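Local coordinates for protein probable N-glycosylase/DNA lyase (Thermotoga maritima, PDB 3N0U) that is a probable N-glycosylase/DNA lyase, a largely helical member of the helix-hairpin-helix superfamily of DNA glycosylases, at residues Phe130-Arg133 / Gly139-Glu142; Lys117-Val120 / Gln126-Glu129; Phe146-Gly151 / Phe205-Trp210. All blocks are in the same frame, centred on the assembly; numbering follows the deposited sequence.

Interaction 1 (Phe130-Arg133 / Gly139-Glu142); sequences FLVR and GWKE. With NA (sodium ion), chain D.
V132 and W140 meet across the mouth of a helix-hairpin-helix motif, where helix 124-134 turns over into helix 140-148. The valine CB points at the second helix, and its two methyls divide the work. With CG1 anti to the backbone N (chi1 172°), CG2 is turned over the indole. CG2 lies 3.8 Å from the centroid of the six-membered ring of W140, only 19° off the ring normal, a CH-pi contact over the face; the nearest ring atom is W140 CD2, 3.6 Å from V132 CG2. The same methyl leans on the backbone of the turn, with V132 CG2 3.7 Å from G139 C. CG1 lies nearest the pyrrole nitrogen, V132 CG1 to W140 NE1 3.7 Å. Although the CB of W140 points away, its ring swings back across the valine, and R128 and E129 of the first helix also pack on it. G139 sits at the N-cap; its N-H is hydrogen-bonded to OE1 of E142, three residues on, at 2.9 Å, from above the carboxylate plane, while K141 NZ forms a salt bridge with E142 OE2 at 2.7 Å. On the backbone side V132 O binds the sodium ion at 2.4 Å, joined by A135 O, I138 O and two waters. No hydrogen bond links the segments; across the contact V132 offers only its methyls, which close the hairpin by dispersion and CH-pi contact, while its carbonyl turns to the sodium ion and helps build the cation site characteristic of this motif, which in related proteins lies against the DNA backbone.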
loop_
_atom_site.group_PDB
_atom_site.type_symbol
_atom_site.label_atom_id
_atom_site.label_comp_id
_atom_site.label_asym_id
_atom_site.label_seq_id
_atom_site.Cartn_x
_atom_site.Cartn_y
_atom_site.Cartn_z
ATOM N N PHE A 130 -2.249 14.958 0.494
ATOM C CA PHE A 130 -2.555 15.282 1.884
ATOM C C PHE A 130 -1.858 14.358 2.858
ATOM O O PHE A 130 -1.289 14.799 3.838
ATOM C CB PHE A 130 -4.056 15.232 2.144
ATOM C CG PHE A 130 -4.410 15.451 3.587
ATOM C CD1 PHE A 130 -4.496 14.380 4.461
ATOM C CD2 PHE A 130 -4.596 16.730 4.077
ATOM C CE1 PHE A 130 -4.794 14.581 5.799
ATOM C CE2 PHE A 130 -4.898 16.940 5.421
ATOM C CZ PHE A 130 -4.992 15.869 6.278
ATOM N N LEU A 131 -1.912 13.065 2.583
ATOM C CA LEU A 131 -1.331 12.088 3.478
ATOM C C LEU A 131 0.180 12.188 3.481
ATOM O O LEU A 131 0.803 12.049 4.523
ATOM C CB LEU A 131 -1.768 10.685 3.065
ATOM C CG LEU A 131 -3.234 10.374 3.317
ATOM C CD1 LEU A 131 -3.616 9.112 2.569
ATOM C CD2 LEU A 131 -3.545 10.259 4.825
ATOM N N VAL A 132 0.783 12.396 2.322
ATOM C CA VAL A 132 2.223 12.589 2.275
ATOM C C VAL A 132 2.639 13.742 3.177
ATOM O O VAL A 132 3.606 13.639 3.944
ATOM C CB VAL A 132 2.709 12.851 0.848
ATOM C CG1 VAL A 132 4.171 13.247 0.849
ATOM C CG2 VAL A 132 2.521 11.605 -0.003
ATOM N N ARG A 133 1.916 14.847 3.110
ATOM C CA ARG A 133 2.314 16.011 3.887
ATOM C C ARG A 133 1.985 15.891 5.380
ATOM O O ARG A 133 2.729 16.405 6.226
ATOM C CB ARG A 133 1.674 17.286 3.327
ATOM C CG ARG A 133 2.127 18.557 4.063
ATOM C CD ARG A 133 1.552 19.808 3.454
ATOM N NE ARG A 133 1.852 19.880 2.031
ATOM C CZ ARG A 133 2.949 20.425 1.513
ATOM N NH1 ARG A 133 3.877 20.956 2.304
ATOM N NH2 ARG A 133 3.119 20.439 0.195
ATOM N N GLY A 139 4.803 8.180 3.280
ATOM C CA GLY A 139 5.270 8.895 2.104
ATOM C C GLY A 139 4.445 8.567 0.868
ATOM O O GLY A 139 3.325 8.064 0.963
ATOM N N TRP A 140 5.007 8.826 -0.308
ATOM C CA TRP A 140 4.259 8.637 -1.546
ATOM C C TRP A 140 3.793 7.191 -1.722
ATOM O O TRP A 140 2.641 6.942 -2.067
ATOM C CB TRP A 140 5.096 9.097 -2.740
ATOM C CG TRP A 140 5.224 10.569 -2.717
ATOM C CD1 TRP A 140 6.239 11.299 -2.180
ATOM C CD2 TRP A 140 4.258 11.502 -3.193
ATOM N NE1 TRP A 140 5.972 12.642 -2.313
ATOM C CE2 TRP A 140 4.759 12.791 -2.929
ATOM C CE3 TRP A 140 3.017 11.375 -3.825
ATOM C CZ2 TRP A 140 4.065 13.941 -3.269
ATOM C CZ3 TRP A 140 2.337 12.523 -4.175
ATOM C CH2 TRP A 140 2.855 13.787 -3.885
ATOM N N LYS A 141 4.676 6.244 -1.430
ATOM C CA LYS A 141 4.371 4.834 -1.613
ATOM C C LYS A 141 3.306 4.384 -0.627
ATOM O O LYS A 141 2.350 3.701 -0.996
ATOM C CB LYS A 141 5.643 4.010 -1.399
ATOM C CG LYS A 141 5.471 2.521 -1.496
ATOM C CD LYS A 141 6.728 1.833 -0.952
ATOM C CE LYS A 141 6.676 1.689 0.559
ATOM N NZ LYS A 141 8.009 1.847 1.179
ATOM N N GLU A 142 3.478 4.751 0.637
ATOM C CA GLU A 142 2.571 4.287 1.671
ATOM C C GLU A 142 1.195 4.940 1.570
ATOM O O GLU A 142 0.194 4.324 1.913
ATOM C CB GLU A 142 3.186 4.526 3.055
ATOM C CG GLU A 142 4.534 3.827 3.295
ATOM C CD GLU A 142 5.812 4.514 2.657
ATOM O OE1 GLU A 142 5.808 5.687 2.178
ATOM O OE2 GLU A 142 6.868 3.838 2.673
HETATM NA NA NA D . 3.745 11.941 5.556
HETATM O O HOH W 1 4.358 13.979 7.138
HETATM O O HOH W 2 6.025 10.952 5.974
#

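Interaction 2 (Lys117-Val120 / Gln126-Glu129); sequences KNLV and QSRE
S127 reaches from helix 124-134 to the backbone of L119 in the last turn of helix 116-121, and one short hydrogen bond carries the contact. S127 OG donates to L119 O at 2.6 Å, in the carbonyl plane and on a lone pair, with a C=O...donor angle of 128°. The serine CB points at the other helix, and chi1 of -66° sets OG beside its own backbone N, where it meets the carbonyl of L119. The fit around this bond is tight: S127 CB itself comes within 3.3 Å of L119 O, and the two CA atoms, of L119 and S127, are 5.4 Å apart. So small a side chain lets the helices approach closely, and its hydroxyl serves a carbonyl near a helix end; OG also has a weak hydrogen bond with D123 O in the connecting turn. The leucine branch packs more loosely. L119 CD2 passes alongside the serine, 3.8 Å from S127 OG and 4.0 Å from S127 CB, while CD1 turns to F130 and L131, farther along helix 124-134. Beyond the leucine the contact loosens toward the molecular surface, where N118 and Q126 are exposed and meet a crystal neighbour. The short helix 116-121 is thus laid against helix 124-134, and on the inner side V120 packs on F146 of helix 140-148 while R128 runs to a salt bridge with E188 of helix 181-198.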
loop_
_atom_site.group_PDB
_atom_site.type_symbol
_atom_site.label_atom_id
_atom_site.label_comp_id
_atom_site.label_asym_id
_atom_site.label_seq_id
_atom_site.Cartn_x
_atom_site.Cartn_y
_atom_site.Cartn_z
ATOM N N LYS A 117 -12.662 9.257 6.282
ATOM C CA LYS A 117 -13.749 8.859 5.383
ATOM C C LYS A 117 -13.806 9.813 4.195
ATOM O O LYS A 117 -13.933 9.395 3.045
ATOM C CB LYS A 117 -15.107 8.823 6.100
ATOM C CG LYS A 117 -15.241 7.651 7.075
ATOM C CD LYS A 117 -16.627 7.558 7.697
ATOM C CE LYS A 117 -17.663 7.081 6.699
ATOM N NZ LYS A 117 -19.011 6.985 7.328
ATOM N N ASN A 118 -13.687 11.106 4.466
ATOM C CA ASN A 118 -13.707 12.074 3.393
ATOM C C ASN A 118 -12.480 11.904 2.482
ATOM O O ASN A 118 -12.603 11.967 1.269
ATOM C CB ASN A 118 -13.791 13.486 3.960
ATOM C CG ASN A 118 -13.957 14.531 2.880
ATOM O OD1 ASN A 118 -13.009 14.862 2.177
ATOM N ND2 ASN A 118 -15.166 15.055 2.741
ATOM N N LEU A 119 -11.306 11.645 3.061
ATOM C CA LEU A 119 -10.097 11.477 2.255
ATOM C C LEU A 119 -10.250 10.309 1.305
ATOM O O LEU A 119 -9.847 10.379 0.149
ATOM C CB LEU A 119 -8.856 11.236 3.128
ATOM C CG LEU A 119 -8.169 12.445 3.736
ATOM C CD1 LEU A 119 -7.190 11.979 4.799
ATOM C CD2 LEU A 119 -7.471 13.263 2.670
ATOM N N VAL A 120 -10.797 9.211 1.802
ATOM C CA VAL A 120 -10.864 8.001 0.999
ATOM C C VAL A 120 -11.855 8.158 -0.159
ATOM O O VAL A 120 -11.723 7.508 -1.199
ATOM C CB VAL A 120 -11.173 6.782 1.884
ATOM C CG1 VAL A 120 -11.545 5.592 1.037
ATOM C CG2 VAL A 120 -9.955 6.510 2.761
ATOM N N GLN A 126 -5.346 14.051 -4.837
ATOM C CA GLN A 126 -5.299 15.091 -3.820
ATOM C C GLN A 126 -5.195 14.457 -2.429
ATOM O O GLN A 126 -4.462 14.944 -1.570
ATOM C CB GLN A 126 -6.511 16.008 -3.921
ATOM C CG GLN A 126 -6.588 16.742 -5.236
ATOM C CD GLN A 126 -7.741 17.703 -5.283
ATOM O OE1 GLN A 126 -8.417 17.919 -4.281
ATOM N NE2 GLN A 126 -7.976 18.292 -6.447
ATOM N N SER A 127 -5.920 13.367 -2.209
ATOM C CA SER A 127 -5.849 12.679 -0.919
ATOM C C SER A 127 -4.451 12.149 -0.651
ATOM O O SER A 127 -3.963 12.233 0.465
ATOM C CB SER A 127 -6.884 11.555 -0.851
ATOM O OG SER A 127 -8.178 12.134 -0.863
ATOM N N ARG A 128 -3.787 11.643 -1.680
ATOM C CA ARG A 128 -2.429 11.151 -1.497
ATOM C C ARG A 128 -1.496 12.301 -1.105
ATOM O O ARG A 128 -0.673 12.144 -0.211
ATOM C CB ARG A 128 -1.913 10.456 -2.763
ATOM C CG ARG A 128 -0.412 10.188 -2.710
ATOM C CD ARG A 128 -0.002 9.196 -3.772
ATOM N NE ARG A 128 -0.189 9.767 -5.093
ATOM C CZ ARG A 128 -0.138 9.092 -6.226
ATOM N NH1 ARG A 128 0.079 7.792 -6.219
ATOM N NH2 ARG A 128 -0.303 9.734 -7.370
ATOM N N GLU A 129 -1.641 13.459 -1.752
ATOM C CA GLU A 129 -0.820 14.625 -1.428
ATOM C C GLU A 129 -1.005 14.986 0.044
ATOM O O GLU A 129 -0.052 15.297 0.749
ATOM C CB GLU A 129 -1.202 15.832 -2.296
ATOM C CG GLU A 129 -0.694 15.753 -3.726
ATOM C CD GLU A 129 -1.187 16.915 -4.600
ATOM O OE1 GLU A 129 -1.811 17.858 -4.066
ATOM O OE2 GLU A 129 -0.956 16.871 -5.829
#

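Interaction 3 (Phe146-Gly151 / Phe205-Trp210); sequences FLRNTG and FDLYLW
From the C-terminal end of the second helix of the helix-hairpin-helix motif, R148 crosses to D206 and L207 on helix 202-214 and forms a buried salt bridge. R148 NH1 donates to D206 OD2 at 2.9 Å, a single-nitrogen grip rather than a paired one. The guanidinium and carboxylate planes stand 57° apart, and the donor comes from above the carboxylate plane. L207 CD2 packs obliquely against the same nitrogen, 3.6 Å from R148 NH1. The arginine leaves its backbone with CG anti to N (chi1 -165°), then folds at chi2 and chi3, which brings its side edge onto N149. There R148 NE at 2.8 Å and R148 NH2 at 3.0 Å both hold N149 OD1 in the guanidinium plane, fixing the rotation of the group. Water 3 completes a second route to the aspartate: it accepts from R148 NH2 at 2.9 Å and donates to D206 OD2 at 2.7 Å. NH1 is also bonded to G203 O, and F35 and F38 of helix 13-44 pack against the arginine. At the helix end, V152 N returns to L147 O and G151 N to R148 O (2.9 Å), with G151 at positive phi as C-prime: a classic glycine-terminated Schellman motif, tied here to a distant helix through a buried arginine-aspartate pair.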
loop_
_atom_site.group_PDB
_atom_site.type_symbol
_atom_site.label_atom_id
_atom_site.label_comp_id
_atom_site.label_asym_id
_atom_site.label_seq_id
_atom_site.Cartn_x
_atom_site.Cartn_y
_atom_site.Cartn_z
ATOM N N PHE A 146 -2.231 2.851 1.204
ATOM C CA PHE A 146 -3.421 3.053 2.022
ATOM C C PHE A 146 -4.654 3.260 1.131
ATOM O O PHE A 146 -5.694 2.607 1.314
ATOM C CB PHE A 146 -3.233 4.255 2.962
ATOM C CG PHE A 146 -4.504 4.711 3.644
ATOM C CD1 PHE A 146 -5.084 3.952 4.632
ATOM C CD2 PHE A 146 -5.100 5.887 3.274
ATOM C CE1 PHE A 146 -6.239 4.362 5.244
ATOM C CE2 PHE A 146 -6.267 6.299 3.876
ATOM C CZ PHE A 146 -6.829 5.529 4.866
ATOM N N LEU A 147 -4.560 4.178 0.185
ATOM C CA LEU A 147 -5.716 4.475 -0.653
ATOM C C LEU A 147 -6.163 3.245 -1.452
ATOM O O LEU A 147 -7.351 2.902 -1.499
ATOM C CB LEU A 147 -5.441 5.699 -1.536
ATOM C CG LEU A 147 -5.358 7.014 -0.733
ATOM C CD1 LEU A 147 -4.769 8.129 -1.568
ATOM C CD2 LEU A 147 -6.735 7.414 -0.193
ATOM N N ARG A 148 -5.215 2.530 -2.039
ATOM C CA ARG A 148 -5.536 1.317 -2.764
ATOM C C ARG A 148 -6.261 0.314 -1.862
ATOM O O ARG A 148 -7.222 -0.341 -2.292
ATOM C CB ARG A 148 -4.240 0.707 -3.312
ATOM C CG ARG A 148 -4.424 -0.357 -4.386
ATOM C CD ARG A 148 -4.868 -1.732 -3.849
ATOM N NE ARG A 148 -3.988 -2.277 -2.824
ATOM C CZ ARG A 148 -2.912 -3.018 -3.065
ATOM N NH1 ARG A 148 -2.539 -3.280 -4.299
ATOM N NH2 ARG A 148 -2.176 -3.460 -2.055
ATOM N N ASN A 149 -5.785 0.188 -0.614
ATOM C CA ASN A 149 -6.355 -0.762 0.326
ATOM C C ASN A 149 -7.766 -0.366 0.816
ATOM O O ASN A 149 -8.417 -1.130 1.522
ATOM C CB ASN A 149 -5.419 -1.028 1.507
ATOM C CG ASN A 149 -4.285 -1.976 1.152
ATOM O OD1 ASN A 149 -3.994 -2.206 -0.003
ATOM N ND2 ASN A 149 -3.649 -2.514 2.152
ATOM N N THR A 150 -8.230 0.818 0.435
ATOM C CA THR A 150 -9.606 1.222 0.701
ATOM C C THR A 150 -10.457 1.176 -0.576
ATOM O O THR A 150 -11.593 1.628 -0.583
ATOM C CB THR A 150 -9.693 2.650 1.297
ATOM O OG1 THR A 150 -9.434 3.636 0.278
ATOM C CG2 THR A 150 -8.725 2.804 2.424
ATOM N N GLY A 151 -9.888 0.635 -1.648
ATOM C CA GLY A 151 -10.607 0.410 -2.890
ATOM C C GLY A 151 -10.209 1.296 -4.059
ATOM O O GLY A 151 -10.745 1.133 -5.161
ATOM N N PHE A 205 -3.491 -4.220 -10.809
ATOM C CA PHE A 205 -2.269 -4.636 -11.491
ATOM C C PHE A 205 -1.180 -4.900 -10.464
ATOM O O PHE A 205 -0.432 -5.865 -10.584
ATOM C CB PHE A 205 -1.817 -3.556 -12.481
ATOM C CG PHE A 205 -0.703 -3.981 -13.376
ATOM C CD1 PHE A 205 -0.863 -5.049 -14.236
ATOM C CD2 PHE A 205 0.508 -3.315 -13.366
ATOM C CE1 PHE A 205 0.165 -5.450 -15.069
ATOM C CE2 PHE A 205 1.541 -3.711 -14.215
ATOM C CZ PHE A 205 1.355 -4.777 -15.065
ATOM N N ASP A 206 -1.099 -4.049 -9.451
ATOM C CA ASP A 206 -0.117 -4.240 -8.373
ATOM C C ASP A 206 -0.193 -5.645 -7.778
ATOM O O ASP A 206 0.834 -6.257 -7.463
ATOM C CB ASP A 206 -0.355 -3.229 -7.251
ATOM C CG ASP A 206 0.575 -3.428 -6.087
ATOM O OD1 ASP A 206 1.744 -2.977 -6.169
ATOM O OD2 ASP A 206 0.131 -4.014 -5.084
ATOM N N LEU A 207 -1.408 -6.152 -7.589
ATOM C CA LEU A 207 -1.563 -7.485 -6.997
ATOM C C LEU A 207 -1.122 -8.586 -7.943
ATOM O O LEU A 207 -0.573 -9.586 -7.503
ATOM C CB LEU A 207 -2.984 -7.720 -6.529
ATOM C CG LEU A 207 -3.432 -6.761 -5.431
ATOM C CD1 LEU A 207 -4.863 -7.094 -5.069
ATOM C CD2 LEU A 207 -2.524 -6.861 -4.202
ATOM N N TYR A 208 -1.340 -8.404 -9.240
ATOM C CA TYR A 208 -0.813 -9.366 -10.200
ATOM C C TYR A 208 0.723 -9.348 -10.166
ATOM O O TYR A 208 1.351 -10.400 -10.206
ATOM C CB TYR A 208 -1.355 -9.089 -11.610
ATOM C CG TYR A 208 -2.806 -9.467 -11.782
ATOM C CD1 TYR A 208 -3.181 -10.776 -12.016
ATOM C CD2 TYR A 208 -3.805 -8.504 -11.737
ATOM C CE1 TYR A 208 -4.513 -11.121 -12.186
ATOM C CE2 TYR A 208 -5.137 -8.841 -11.895
ATOM C CZ TYR A 208 -5.476 -10.152 -12.131
ATOM O OH TYR A 208 -6.779 -10.522 -12.279
ATOM N N LEU A 209 1.321 -8.162 -10.096
ATOM C CA LEU A 209 2.782 -8.039 -10.033
ATOM C C LEU A 209 3.327 -8.775 -8.815
ATOM O O LEU A 209 4.357 -9.457 -8.874
ATOM C CB LEU A 209 3.199 -6.574 -9.976
ATOM C CG LEU A 209 3.021 -5.762 -11.262
ATOM C CD1 LEU A 209 3.402 -4.317 -11.001
ATOM C CD2 LEU A 209 3.850 -6.323 -12.405
ATOM N N TRP A 210 2.646 -8.643 -7.686
ATOM C CA TRP A 210 3.143 -9.300 -6.477
ATOM C C TRP A 210 2.955 -10.810 -6.485
ATOM O O TRP A 210 3.724 -11.532 -5.846
ATOM C CB TRP A 210 2.525 -8.688 -5.221
ATOM C CG TRP A 210 3.382 -7.614 -4.639
ATOM C CD1 TRP A 210 3.243 -6.268 -4.786
ATOM C CD2 TRP A 210 4.534 -7.814 -3.827
ATOM N NE1 TRP A 210 4.238 -5.614 -4.105
ATOM C CE2 TRP A 210 5.042 -6.546 -3.501
ATOM C CE3 TRP A 210 5.181 -8.951 -3.334
ATOM C CZ2 TRP A 210 6.172 -6.379 -2.712
ATOM C CZ3 TRP A 210 6.300 -8.785 -2.542
ATOM C CH2 TRP A 210 6.787 -7.509 -2.241
HETATM O O HOH W 3 0.507 -4.571 -2.494
#

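In the fold
Along the chain the contacts run in series. Interaction 2 joins helices 116-121 and 124-134, interaction 1 then carries helix 124-134 through the hairpin to helix 140-148, and interaction 3 takes the end of that helix to helix 202-214, more than 50 residues later. The centres of interactions 1 and 2 are about 10 Å apart, and each lies about 16 Å from that of interaction 3. All three touch: F130 packs on L119, L131 on F146 and L147 on S127. The helix-hairpin-helix unit thus has the sodium ion at its hairpin, a short helix packed on its first helix, and its second helix tied to the C-terminal helix in the buried interior.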